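Local coordinates for protein oxalate biosynthetic component 1 (Burkholderia thailandensis, PDB 5IKY) that makes oxalate as a bifunctional enzyme of quorum sensing-dependent oxalogenesis, combining serine hydrolase and lyase activities in a single chain, at residues P21-F26 with L242-G247; T231-T236 with I248-N253; R550-D555 with M719-H724; H724-L729 with I848-L853. All blocks are in the same frame, centred on the assembly; numbering follows the deposited sequence.

Overall arrangement
From the N terminus, strand 4-9 opens a barrel of parallel strands, and the loop between strands 17-18 and 26-28 carries residues 21-26. Contact 1 closes a long excursion by bringing that loop to residues 242-247. Contact 2 ties 231-236 to 248-253 across a short hairpin, and because its segments alternate with those of contact 1 the two cross; they touch through Thr236, with centres about 16 Å apart. Far off, on the opposite side of the chain's centre, contact 3 fastens the start of helix 554-560 to helix 715-734. Contact 4 follows in series, joining that same helix to helix 849-860; His724 belongs to both, and their centres lie about 9 Å apart.

Contact 1 of 4, residues P21-F26 with L242-G247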
loop_
_atom_site.group_PDB
_atom_site.type_symbol
_atom_site.label_atom_id
_atom_site.label_comp_id
_atom_site.label_asym_id
_atom_site.label_seq_id
_atom_site.Cartn_x
_atom_site.Cartn_y
_atom_site.Cartn_z
ATOM N N PRO A 21 -15.569 17.792 -15.639
ATOM C CA PRO A 21 -15.596 19.125 -15.031
ATOM C C PRO A 21 -15.241 20.219 -16.028
ATOM O O PRO A 21 -15.569 21.381 -15.802
ATOM C CB PRO A 21 -14.526 19.047 -13.932
ATOM C CG PRO A 21 -14.224 17.619 -13.759
ATOM C CD PRO A 21 -14.515 16.946 -15.057
ATOM N N LEU A 22 -14.567 19.841 -17.111
ATOM C CA LEU A 22 -14.086 20.805 -18.092
ATOM C C LEU A 22 -15.017 20.919 -19.298
ATOM O O LEU A 22 -14.648 21.489 -20.323
ATOM C CB LEU A 22 -12.675 20.428 -18.548
ATOM C CG LEU A 22 -11.650 20.319 -17.417
ATOM C CD1 LEU A 22 -10.262 20.040 -17.967
ATOM C CD2 LEU A 22 -11.653 21.585 -16.570
ATOM N N GLU A 23 -16.222 20.376 -19.170
ATOM C CA GLU A 23 -17.255 20.551 -20.182
ATOM C C GLU A 23 -18.184 21.684 -19.777
ATOM O O GLU A 23 -18.438 21.880 -18.588
ATOM C CB GLU A 23 -18.059 19.263 -20.376
ATOM C CG GLU A 23 -17.380 18.208 -21.224
ATOM C CD GLU A 23 -18.291 17.034 -21.518
ATOM O OE1 GLU A 23 -19.483 17.095 -21.146
ATOM O OE2 GLU A 23 -17.816 16.048 -22.120
ATOM N N PRO A 24 -18.686 22.443 -20.763
ATOM C CA PRO A 24 -19.686 23.479 -20.478
ATOM C C PRO A 24 -20.906 22.897 -19.767
ATOM O O PRO A 24 -21.300 21.764 -20.045
ATOM C CB PRO A 24 -20.057 24.020 -21.867
ATOM C CG PRO A 24 -19.322 23.167 -22.864
ATOM C CD PRO A 24 -18.192 22.517 -22.145
ATOM N N LYS A 25 -21.484 23.665 -18.849
ATOM C CA LYS A 25 -22.604 23.190 -18.047
ATOM C C LYS A 25 -23.884 23.959 -18.360
ATOM O O LYS A 25 -24.922 23.738 -17.735
ATOM C CB LYS A 25 -22.266 23.299 -16.560
ATOM C CG LYS A 25 -21.131 22.388 -16.127
ATOM C CD LYS A 25 -21.533 20.925 -16.247
ATOM C CE LYS A 25 -20.370 20.062 -16.707
ATOM N NZ LYS A 25 -19.154 20.282 -15.881
ATOM N N PHE A 26 -23.804 24.859 -19.333
ATOM C CA PHE A 26 -24.964 25.634 -19.752
ATOM C C PHE A 26 -24.874 25.999 -21.226
ATOM O O PHE A 26 -23.833 26.448 -21.701
ATOM C CB PHE A 26 -25.104 26.904 -18.906
ATOM C CG PHE A 26 -26.249 27.788 -19.322
ATOM C CD1 PHE A 26 -27.554 27.450 -19.003
ATOM C CD2 PHE A 26 -26.019 28.958 -20.029
ATOM C CE1 PHE A 26 -28.610 28.257 -19.384
ATOM C CE2 PHE A 26 -27.073 29.775 -20.414
ATOM C CZ PHE A 26 -28.369 29.423 -20.090
ATOM N N LEU A 242 -19.098 27.213 -28.777
ATOM C CA LEU A 242 -18.384 26.562 -27.683
ATOM C C LEU A 242 -17.177 25.780 -28.193
ATOM O O LEU A 242 -17.298 24.971 -29.111
ATOM C CB LEU A 242 -19.325 25.637 -26.908
ATOM C CG LEU A 242 -20.426 26.337 -26.109
ATOM C CD1 LEU A 242 -21.361 25.320 -25.475
ATOM C CD2 LEU A 242 -19.821 27.247 -25.050
ATOM N N ASN A 243 -16.012 26.025 -27.600
ATOM C CA ASN A 243 -14.784 25.384 -28.064
ATOM C C ASN A 243 -14.553 24.015 -27.433
ATOM O O ASN A 243 -13.521 23.386 -27.663
ATOM C CB ASN A 243 -13.573 26.289 -27.807
ATOM C CG ASN A 243 -13.366 26.612 -26.335
ATOM O OD1 ASN A 243 -13.765 25.857 -25.446
ATOM N ND2 ASN A 243 -12.721 27.743 -26.072
ATOM N N THR A 244 -15.511 23.564 -26.631
ATOM C CA THR A 244 -15.442 22.236 -26.036
ATOM C C THR A 244 -16.744 21.482 -26.272
ATOM O O THR A 244 -17.816 21.953 -25.893
ATOM C CB THR A 244 -15.155 22.301 -24.524
ATOM O OG1 THR A 244 -13.898 22.952 -24.304
ATOM C CG2 THR A 244 -15.100 20.904 -23.933
ATOM N N PRO A 245 -16.653 20.304 -26.906
ATOM C CA PRO A 245 -17.844 19.512 -27.221
ATOM C C PRO A 245 -18.453 18.854 -25.989
ATOM O O PRO A 245 -17.765 18.680 -24.983
ATOM C CB PRO A 245 -17.313 18.458 -28.193
ATOM C CG PRO A 245 -15.886 18.281 -27.793
ATOM C CD PRO A 245 -15.416 19.646 -27.363
ATOM N N ILE A 246 -19.731 18.494 -26.069
ATOM C CA ILE A 246 -20.403 17.811 -24.968
ATOM C C ILE A 246 -20.327 16.297 -25.132
ATOM O O ILE A 246 -20.746 15.753 -26.152
ATOM C CB ILE A 246 -21.881 18.220 -24.863
ATOM C CG1 ILE A 246 -22.018 19.742 -24.875
ATOM C CG2 ILE A 246 -22.507 17.623 -23.608
ATOM C CD1 ILE A 246 -21.414 20.414 -23.668
ATOM N N GLY A 247 -19.790 15.620 -24.124
ATOM C CA GLY A 247 -19.690 14.174 -24.156
ATOM C C GLY A 247 -21.024 13.514 -23.874
ATOM O O GLY A 247 -21.662 13.794 -22.857
#
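Glu23 and Ile246 reach the opposite backbone and ring through their torsions. In Glu23, CG lies beside the backbone N (chi1 -79°) and the chain runs extended from there, carrying the carboxylate to the backbone of Gly247. In Ile246, chi2 of -66° puts CD1 against the ring of Pro24. The carboxylate takes a hydrogen bond from Gly247, N to Glu23 OE2 2.8 Å; the donor stands well above the carboxylate plane and the bond is bent. OE2 lies 3.3 Å from Gly247 CA, on the side where a CB would stand, so the glycine leaves room for the carboxylate. Pro24 supplies the apolar half of the contact. Its CG meets Ile246 CD1 at 3.5 Å and packs on the carbonyl of Thr244. Leu242 CD1 closes in as well, 4.0 Å from Pro24 CG. The methyl CG2 of Thr244 turns to the carbonyl of Leu22, 3.7 Å from CG2 to Leu22 O, and that oxygen, packed against the methyl, is hydrogen-bonded to the hydroxyl of Tyr66. On its other branch, Thr244 OG1 donates to Asn243 OD1, and Asn243 is itself held by Gly65 and Arg155. The contact thus docks the loop between strands 17-18 and 26-28 on the start of strand 246-248, part of the beta hairpin that follows the second strand of a TIM-barrel fold.

Contact 2 of 4, residues T231-T236 with I248-N253; sequences TDDQAT and IGSQRN
Ala235 and Ile248 form the tight end of this contact, an antiparallel hydrogen-bonded pair. Ile248 N donates to Ala235 O at 2.8 Å and Ala235 N returns a bond to Ile248 O at 3.0 Å, both nearly straight. Their side chains lie on the same face of the sheet, with Ala235 CB 3.8 Å from Ile248 CG1. A residue further on, Gly249 adopts backbone angles suited to a residue without CB, and the chain then offers Ser250 to Asp233. Asp233 OD2 accepts Ser250 N (2.8 Å) on its syn side, 27° out of the carboxylate plane; Ser250 OG bonds the same oxygen too, although the modelled separation is doubtfully short. The other oxygen, OD1, accepts a hydrogen bond from a water that in turn accepts one from Arg252 N. Looser is the other end, where exposed Asp232 faces Arg252. Asp232 OD2 and Arg252 NH1 make a loose salt bridge of 3.6 Å, with the carboxylate at the edge of the guanidinium and the two planes nearly coplanar. Beyond it, Asn253 OD1 bonds the magnesium ligand His227. This is a beta hairpin, flanked by the type I turn Thr231-Gln234, in the loop after the second strand of a TIM barrel.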
loop_
_atom_site.group_PDB
_atom_site.type_symbol
_atom_site.label_atom_id
_atom_site.label_comp_id
_atom_site.label_asym_id
_atom_site.label_seq_id
_atom_site.Cartn_x
_atom_site.Cartn_y
_atom_site.Cartn_z
ATOM N N THR A 231 -18.490 1.463 -24.128
ATOM C CA THR A 231 -18.262 2.733 -24.808
ATOM C C THR A 231 -18.728 2.680 -26.261
ATOM O O THR A 231 -18.293 3.479 -27.089
ATOM C CB THR A 231 -16.774 3.131 -24.780
ATOM O OG1 THR A 231 -15.995 2.104 -25.407
ATOM C CG2 THR A 231 -16.293 3.329 -23.351
ATOM N N ASP A 232 -19.615 1.738 -26.562
ATOM C CA ASP A 232 -20.057 1.513 -27.936
ATOM C C ASP A 232 -20.907 2.661 -28.479
ATOM O O ASP A 232 -20.939 2.898 -29.686
ATOM C CB ASP A 232 -20.833 0.194 -28.036
ATOM C CG ASP A 232 -21.867 0.033 -26.936
ATOM O OD1 ASP A 232 -22.234 1.043 -26.299
ATOM O OD2 ASP A 232 -22.317 -1.110 -26.708
ATOM N N ASP A 233 -21.594 3.371 -27.589
ATOM C CA ASP A 233 -22.445 4.485 -28.003
ATOM C C ASP A 233 -21.844 5.833 -27.606
ATOM O O ASP A 233 -22.563 6.814 -27.415
ATOM C CB ASP A 233 -23.844 4.337 -27.403
ATOM C CG ASP A 233 -23.848 4.466 -25.893
ATOM O OD1 ASP A 233 -22.866 4.037 -25.251
ATOM O OD2 ASP A 233 -24.837 4.999 -25.349
ATOM N N GLN A 234 -20.521 5.873 -27.491
ATOM C CA GLN A 234 -19.816 7.081 -27.081
ATOM C C GLN A 234 -19.734 8.083 -28.227
ATOM O O GLN A 234 -19.339 7.732 -29.339
ATOM C CB GLN A 234 -18.414 6.729 -26.584
ATOM C CG GLN A 234 -17.832 7.711 -25.584
ATOM C CD GLN A 234 -16.481 7.265 -25.061
ATOM O OE1 GLN A 234 -15.583 6.929 -25.833
ATOM N NE2 GLN A 234 -16.336 7.242 -23.742
ATOM N N ALA A 235 -20.106 9.329 -27.951
ATOM C CA ALA A 235 -20.079 10.378 -28.964
ATOM C C ALA A 235 -19.910 11.757 -28.335
ATOM O O ALA A 235 -20.034 11.913 -27.121
ATOM C CB ALA A 235 -21.346 10.330 -29.806
ATOM N N THR A 236 -19.622 12.755 -29.167
ATOM C CA THR A 236 -19.498 14.133 -28.703
ATOM C C THR A 236 -20.370 15.075 -29.526
ATOM O O THR A 236 -20.427 14.970 -30.751
ATOM C CB THR A 236 -18.037 14.631 -28.760
ATOM O OG1 THR A 236 -17.489 14.375 -30.059
ATOM C CG2 THR A 236 -17.190 13.927 -27.711
ATOM N N ILE A 248 -21.453 12.642 -24.782
ATOM C CA ILE A 248 -22.697 11.901 -24.607
ATOM C C ILE A 248 -22.455 10.397 -24.714
ATOM O O ILE A 248 -21.468 9.953 -25.300
ATOM C CB ILE A 248 -23.765 12.321 -25.642
ATOM C CG1 ILE A 248 -23.276 12.049 -27.066
ATOM C CG2 ILE A 248 -24.131 13.788 -25.476
ATOM C CD1 ILE A 248 -24.312 12.350 -28.123
ATOM N N GLY A 249 -23.367 9.619 -24.143
ATOM C CA GLY A 249 -23.232 8.175 -24.117
ATOM C C GLY A 249 -23.921 7.605 -22.898
ATOM O O GLY A 249 -24.126 8.308 -21.907
ATOM N N SER A 250 -24.280 6.329 -22.965
ATOM C CA SER A 250 -25.007 5.688 -21.876
ATOM C C SER A 250 -24.104 5.356 -20.695
ATOM O O SER A 250 -24.575 5.278 -19.557
ATOM C CB SER A 250 -25.690 4.411 -22.368
ATOM O OG SER A 250 -26.446 4.658 -23.541
ATOM N N GLN A 251 -22.812 5.168 -20.970
ATOM C CA GLN A 251 -21.866 4.659 -19.976
ATOM C C GLN A 251 -22.451 3.411 -19.324
ATOM O O GLN A 251 -22.417 3.254 -18.104
ATOM C CB GLN A 251 -21.542 5.723 -18.923
ATOM C CG GLN A 251 -20.683 6.872 -19.435
ATOM C CD GLN A 251 -20.435 7.939 -18.381
ATOM O OE1 GLN A 251 -20.151 7.633 -17.223
ATOM N NE2 GLN A 251 -20.544 9.201 -18.782
ATOM N N ARG A 252 -22.994 2.533 -20.161
ATOM C CA ARG A 252 -23.797 1.404 -19.706
ATOM C C ARG A 252 -22.985 0.353 -18.967
ATOM O O ARG A 252 -21.873 0.012 -19.373
ATOM C CB ARG A 252 -24.505 0.752 -20.897
ATOM C CG ARG A 252 -25.678 -0.127 -20.512
ATOM C CD ARG A 252 -26.252 -0.853 -21.717
ATOM N NE ARG A 252 -25.380 -1.929 -22.182
ATOM C CZ ARG A 252 -24.571 -1.839 -23.233
ATOM N NH1 ARG A 252 -24.516 -0.718 -23.939
ATOM N NH2 ARG A 252 -23.815 -2.874 -23.581
ATOM N N ASN A 253 -23.554 -0.157 -17.880
ATOM C CA ASN A 253 -22.958 -1.282 -17.177
ATOM C C ASN A 253 -22.840 -2.465 -18.118
ATOM O O ASN A 253 -23.829 -2.916 -18.694
ATOM C CB ASN A 253 -23.776 -1.664 -15.946
ATOM C CG ASN A 253 -23.178 -2.836 -15.194
ATOM O OD1 ASN A 253 -22.113 -2.718 -14.588
ATOM N ND2 ASN A 253 -23.867 -3.972 -15.219
HETATM O O HOH W 1 -22.727 2.582 -22.959
#

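Contact 3 of 4, residues R550-D555 with M719-H724; sequences RLVSAD and MALLYH
At the N terminus of helix 554-560, in the region assigned to the cap domain, Val552 and Ala554 meet Leu721 and His724 of helix 715-734. Ser553, between Val552 and Ala554, is the N-cap residue, with its OG hydrogen-bonded to Thr556 OG1 in the first turn. The apolar half of the contact is a single pair of methyls. Val552 CG1 lies 3.8 Å from Leu721 CD2, and the two side chains cross at about a right angle. Chi1 of 67° sets CG1 between the backbone N and the carbonyl carbon of Val552, and it is this methyl that meets the leucine. The other half belongs to the imidazole of His724, whose CG is anti to the backbone N (chi1 -174°). From there the ring extends to the backbone at the start of the helix: His724 CE1 and NE2 each stand 3.6 Å from Val552 O, and CE1 is 3.9 Å from Ala554 N. The methyl of Ala554 comes nearest to the ring at ND1, 4.3 Å from CB. Ile557, one turn further on, touches Val552, Leu721 and His724 alike, and His854 packs edge-to-face with the same imidazole. No hydrogen bond crosses between the two segments. Cohesion here therefore rests on van der Waals fit, to which the polarity of the imidazole may contribute.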
loop_
_atom_site.group_PDB
_atom_site.type_symbol
_atom_site.label_atom_id
_atom_site.label_comp_id
_atom_site.label_asym_id
_atom_site.label_seq_id
_atom_site.Cartn_x
_atom_site.Cartn_y
_atom_site.Cartn_z
ATOM N N ARG A 550 23.830 -26.998 15.030
ATOM C CA ARG A 550 24.550 -28.150 15.559
ATOM C C ARG A 550 23.680 -29.401 15.577
ATOM O O ARG A 550 24.185 -30.513 15.729
ATOM C CB ARG A 550 25.060 -27.854 16.975
ATOM C CG ARG A 550 26.246 -26.906 17.034
ATOM C CD ARG A 550 26.582 -26.511 18.468
ATOM N NE ARG A 550 25.898 -25.286 18.881
ATOM C CZ ARG A 550 24.866 -25.246 19.719
ATOM N NH1 ARG A 550 24.389 -26.367 20.243
ATOM N NH2 ARG A 550 24.311 -24.083 20.033
ATOM N N LEU A 551 22.372 -29.220 15.411
ATOM C CA LEU A 551 21.426 -30.317 15.597
ATOM C C LEU A 551 20.715 -30.749 14.321
ATOM O O LEU A 551 19.845 -31.620 14.360
ATOM C CB LEU A 551 20.378 -29.931 16.645
ATOM C CG LEU A 551 20.898 -29.543 18.030
ATOM C CD1 LEU A 551 19.736 -29.374 18.999
ATOM C CD2 LEU A 551 21.877 -30.583 18.540
ATOM N N VAL A 552 21.075 -30.148 13.193
ATOM C CA VAL A 552 20.429 -30.485 11.929
ATOM C C VAL A 552 21.351 -30.194 10.742
ATOM O O VAL A 552 22.121 -29.231 10.755
ATOM C CB VAL A 552 19.088 -29.723 11.767
ATOM C CG1 VAL A 552 19.328 -28.231 11.614
ATOM C CG2 VAL A 552 18.291 -30.269 10.592
ATOM N N SER A 553 21.285 -31.049 9.725
ATOM C CA SER A 553 22.134 -30.912 8.546
ATOM C C SER A 553 21.370 -30.285 7.392
ATOM O O SER A 553 20.140 -30.330 7.353
ATOM C CB SER A 553 22.688 -32.271 8.119
ATOM O OG SER A 553 21.663 -33.082 7.572
ATOM N N ALA A 554 22.108 -29.709 6.448
ATOM C CA ALA A 554 21.502 -29.098 5.270
ATOM C C ALA A 554 20.822 -30.144 4.390
ATOM O O ALA A 554 19.774 -29.882 3.796
ATOM C CB ALA A 554 22.542 -28.336 4.480
ATOM N N ASP A 555 21.420 -31.329 4.311
ATOM C CA ASP A 555 20.849 -32.425 3.536
ATOM C C ASP A 555 19.468 -32.813 4.054
ATOM O O ASP A 555 18.554 -33.076 3.272
ATOM C CB ASP A 555 21.775 -33.641 3.558
ATOM C CG ASP A 555 22.978 -33.471 2.653
ATOM O OD1 ASP A 555 22.917 -32.625 1.734
ATOM O OD2 ASP A 555 23.983 -34.185 2.856
ATOM N N MET A 719 13.236 -19.476 8.849
ATOM C CA MET A 719 14.203 -18.672 8.112
ATOM C C MET A 719 15.629 -19.087 8.467
ATOM O O MET A 719 16.507 -19.125 7.604
ATOM C CB MET A 719 13.992 -17.182 8.392
ATOM C CG MET A 719 12.669 -16.634 7.870
ATOM S SD MET A 719 12.592 -16.547 6.069
ATOM C CE MET A 719 13.469 -15.016 5.759
ATOM N N ALA A 720 15.849 -19.412 9.736
ATOM C CA ALA A 720 17.158 -19.865 10.196
ATOM C C ALA A 720 17.558 -21.165 9.503
ATOM O O ALA A 720 18.713 -21.348 9.122
ATOM C CB ALA A 720 17.157 -20.047 11.705
ATOM N N LEU A 721 16.589 -22.060 9.343
ATOM C CA LEU A 721 16.823 -23.349 8.704
ATOM C C LEU A 721 17.061 -23.196 7.207
ATOM O O LEU A 721 17.928 -23.860 6.637
ATOM C CB LEU A 721 15.643 -24.291 8.954
ATOM C CG LEU A 721 15.509 -24.800 10.389
ATOM C CD1 LEU A 721 14.206 -25.556 10.577
ATOM C CD2 LEU A 721 16.695 -25.679 10.731
ATOM N N LEU A 722 16.283 -22.323 6.575
ATOM C CA LEU A 722 16.414 -22.075 5.143
ATOM C C LEU A 722 17.783 -21.502 4.798
ATOM O O LEU A 722 18.425 -21.940 3.844
ATOM C CB LEU A 722 15.314 -21.130 4.660
ATOM C CG LEU A 722 13.906 -21.720 4.616
ATOM C CD1 LEU A 722 12.892 -20.668 4.187
ATOM C CD2 LEU A 722 13.874 -22.919 3.689
ATOM N N TYR A 723 18.228 -20.521 5.577
ATOM C CA TYR A 723 19.538 -19.916 5.354
ATOM C C TYR A 723 20.665 -20.871 5.730
ATOM O O TYR A 723 21.774 -20.759 5.215
ATOM C CB TYR A 723 19.671 -18.608 6.134
ATOM C CG TYR A 723 19.138 -17.413 5.380
ATOM C CD1 TYR A 723 19.727 -17.008 4.189
ATOM C CD2 TYR A 723 18.049 -16.691 5.852
ATOM C CE1 TYR A 723 19.245 -15.923 3.486
ATOM C CE2 TYR A 723 17.561 -15.599 5.158
ATOM C CZ TYR A 723 18.166 -15.218 3.976
ATOM O OH TYR A 723 17.693 -14.134 3.276
ATOM N N HIS A 724 20.374 -21.805 6.630
ATOM C CA HIS A 724 21.333 -22.842 6.989
ATOM C C HIS A 724 21.675 -23.684 5.765
ATOM O O HIS A 724 22.846 -23.891 5.448
ATOM C CB HIS A 724 20.775 -23.726 8.106
ATOM C CG HIS A 724 21.749 -24.735 8.630
ATOM N ND1 HIS A 724 22.175 -25.818 7.890
ATOM C CD2 HIS A 724 22.372 -24.830 9.827
ATOM C CE1 HIS A 724 23.024 -26.531 8.607
ATOM N NE2 HIS A 724 23.160 -25.955 9.787
#

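Contact 4 of 4, residues H724-L729 with I848-L853; sequences HALREL and IEASML
Leu726 and Arg727 carry the first segment's side of the contact, and Ala850 is the residue both of them meet. The walk starts at His724, whose ring has Arg727 NH1 3.5 Å above its plane, offset toward the rim. Leu726 comes next and only grazes the partner helix, CD2 to Ala850 CB 4.3 Å, while also touching Leu684 of helix 682-690. Arg727 brings its backbone in closer: its CA is 3.7 Å from Ala850 CB, so the small methyl lies directly against the opposite main chain. Beyond CB, the aliphatic stem of the arginine passes the hydroxyl of Ser851, with Arg727 CG 3.5 Å from Ser851 OG. This is antiparallel helix pairing, 160° between the axes of 724-729 and 849-853 and 8.4 Å at their closest approach. It brings a helix of the cap family region against one that belongs to the alpha/beta-hydrolase family region. Ser851 has a second task, since its OG accepts the N-H of Ile848, the N-cap residue, at 3.2 Å and 159°; this is one half of a capping box at the start of helix 849-860. Ile848 in turn extends CD1 to the carbonyl of Arg727, 3.9 Å from Arg727 O. Further out along the arginine, chi3 of 46° turns NE back about the CG-CD bond, and the guanidinium lies beyond. The next residue, Glu728, makes a long salt bridge to that group, OE1 to Arg727 NH1 3.6 Å, and leans on Ala554.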
loop_
_atom_site.group_PDB
_atom_site.type_symbol
_atom_site.label_atom_id
_atom_site.label_comp_id
_atom_site.label_asym_id
_atom_site.label_seq_id
_atom_site.Cartn_x
_atom_site.Cartn_y
_atom_site.Cartn_z
ATOM N N HIS A 724 20.374 -21.805 6.630
ATOM C CA HIS A 724 21.333 -22.842 6.989
ATOM C C HIS A 724 21.675 -23.684 5.765
ATOM O O HIS A 724 22.846 -23.891 5.448
ATOM C CB HIS A 724 20.775 -23.726 8.106
ATOM C CG HIS A 724 21.749 -24.735 8.630
ATOM N ND1 HIS A 724 22.175 -25.818 7.890
ATOM C CD2 HIS A 724 22.372 -24.830 9.827
ATOM C CE1 HIS A 724 23.024 -26.531 8.607
ATOM N NE2 HIS A 724 23.160 -25.955 9.787
ATOM N N ALA A 725 20.642 -24.166 5.082
ATOM C CA ALA A 725 20.827 -24.948 3.867
ATOM C C ALA A 725 21.409 -24.081 2.758
ATOM O O ALA A 725 22.211 -24.545 1.946
ATOM C CB ALA A 725 19.508 -25.564 3.424
ATOM N N LEU A 726 21.001 -22.816 2.735
ATOM C CA LEU A 726 21.467 -21.871 1.728
ATOM C C LEU A 726 22.952 -21.581 1.922
ATOM O O LEU A 726 23.688 -21.407 0.953
ATOM C CB LEU A 726 20.652 -20.577 1.788
ATOM C CG LEU A 726 20.495 -19.761 0.502
ATOM C CD1 LEU A 726 19.256 -18.884 0.587
ATOM C CD2 LEU A 726 21.723 -18.908 0.229
ATOM N N ARG A 727 23.383 -21.533 3.179
ATOM C CA ARG A 727 24.790 -21.318 3.497
ATOM C C ARG A 727 25.641 -22.478 2.996
ATOM O O ARG A 727 26.672 -22.274 2.357
ATOM C CB ARG A 727 24.985 -21.142 5.005
ATOM C CG ARG A 727 26.441 -21.000 5.430
ATOM C CD ARG A 727 26.644 -21.464 6.865
ATOM N NE ARG A 727 25.967 -22.734 7.116
ATOM C CZ ARG A 727 26.408 -23.917 6.696
ATOM N NH1 ARG A 727 25.721 -25.017 6.970
ATOM N NH2 ARG A 727 27.534 -24.003 6.001
ATOM N N GLU A 728 25.194 -23.694 3.295
ATOM C CA GLU A 728 25.899 -24.908 2.901
ATOM C C GLU A 728 26.089 -25.001 1.389
ATOM O O GLU A 728 27.185 -25.293 0.910
ATOM C CB GLU A 728 25.142 -26.139 3.400
ATOM C CG GLU A 728 25.645 -27.457 2.833
ATOM C CD GLU A 728 26.617 -28.155 3.758
ATOM O OE1 GLU A 728 27.062 -27.525 4.741
ATOM O OE2 GLU A 728 26.934 -29.336 3.505
ATOM N N LEU A 729 25.018 -24.748 0.644
ATOM C CA LEU A 729 25.051 -24.867 -0.809
ATOM C C LEU A 729 25.886 -23.768 -1.462
ATOM O O LEU A 729 26.521 -23.992 -2.492
ATOM C CB LEU A 729 23.630 -24.849 -1.376
ATOM C CG LEU A 729 22.759 -26.070 -1.075
ATOM C CD1 LEU A 729 21.368 -25.886 -1.648
ATOM C CD2 LEU A 729 23.401 -27.335 -1.623
ATOM N N ILE A 848 30.211 -16.266 5.097
ATOM C CA ILE A 848 29.498 -15.530 4.059
ATOM C C ILE A 848 28.218 -14.906 4.604
ATOM O O ILE A 848 27.914 -15.028 5.792
ATOM C CB ILE A 848 29.148 -16.430 2.859
ATOM C CG1 ILE A 848 28.383 -17.670 3.326
ATOM C CG2 ILE A 848 30.411 -16.831 2.112
ATOM C CD1 ILE A 848 27.955 -18.581 2.196
ATOM N N GLU A 849 27.476 -14.238 3.728
ATOM C CA GLU A 849 26.272 -13.517 4.125
ATOM C C GLU A 849 25.236 -14.437 4.772
ATOM O O GLU A 849 24.644 -14.091 5.794
ATOM C CB GLU A 849 25.662 -12.805 2.915
ATOM C CG GLU A 849 24.177 -12.513 3.055
ATOM C CD GLU A 849 23.498 -12.226 1.727
ATOM O OE1 GLU A 849 23.097 -13.191 1.039
ATOM O OE2 GLU A 849 23.358 -11.037 1.375
ATOM N N ALA A 850 25.039 -15.614 4.186
ATOM C CA ALA A 850 24.067 -16.572 4.703
ATOM C C ALA A 850 24.436 -17.048 6.106
ATOM O O ALA A 850 23.561 -17.396 6.898
ATOM C CB ALA A 850 23.940 -17.759 3.757
ATOM N N SER A 851 25.732 -17.065 6.405
ATOM C CA SER A 851 26.206 -17.444 7.731
ATOM C C SER A 851 25.698 -16.458 8.779
ATOM O O SER A 851 25.249 -16.853 9.854
ATOM C CB SER A 851 27.737 -17.505 7.768
ATOM O OG SER A 851 28.253 -18.274 6.695
ATOM N N MET A 852 25.772 -15.173 8.451
ATOM C CA MET A 852 25.349 -14.121 9.366
ATOM C C MET A 852 23.829 -14.042 9.456
ATOM O O MET A 852 23.274 -13.761 10.519
ATOM C CB MET A 852 25.925 -12.770 8.929
ATOM C CG MET A 852 27.449 -12.731 8.826
ATOM S SD MET A 852 28.297 -12.673 10.419
ATOM C CE MET A 852 28.549 -14.414 10.768
ATOM N N LEU A 853 23.162 -14.288 8.334
ATOM C CA LEU A 853 21.706 -14.277 8.295
ATOM C C LEU A 853 21.134 -15.410 9.141
ATOM O O LEU A 853 20.148 -15.223 9.854
ATOM C CB LEU A 853 21.207 -14.377 6.852
ATOM C CG LEU A 853 21.364 -13.092 6.035
ATOM C CD1 LEU A 853 21.093 -13.330 4.567
ATOM C CD2 LEU A 853 20.430 -12.037 6.558
#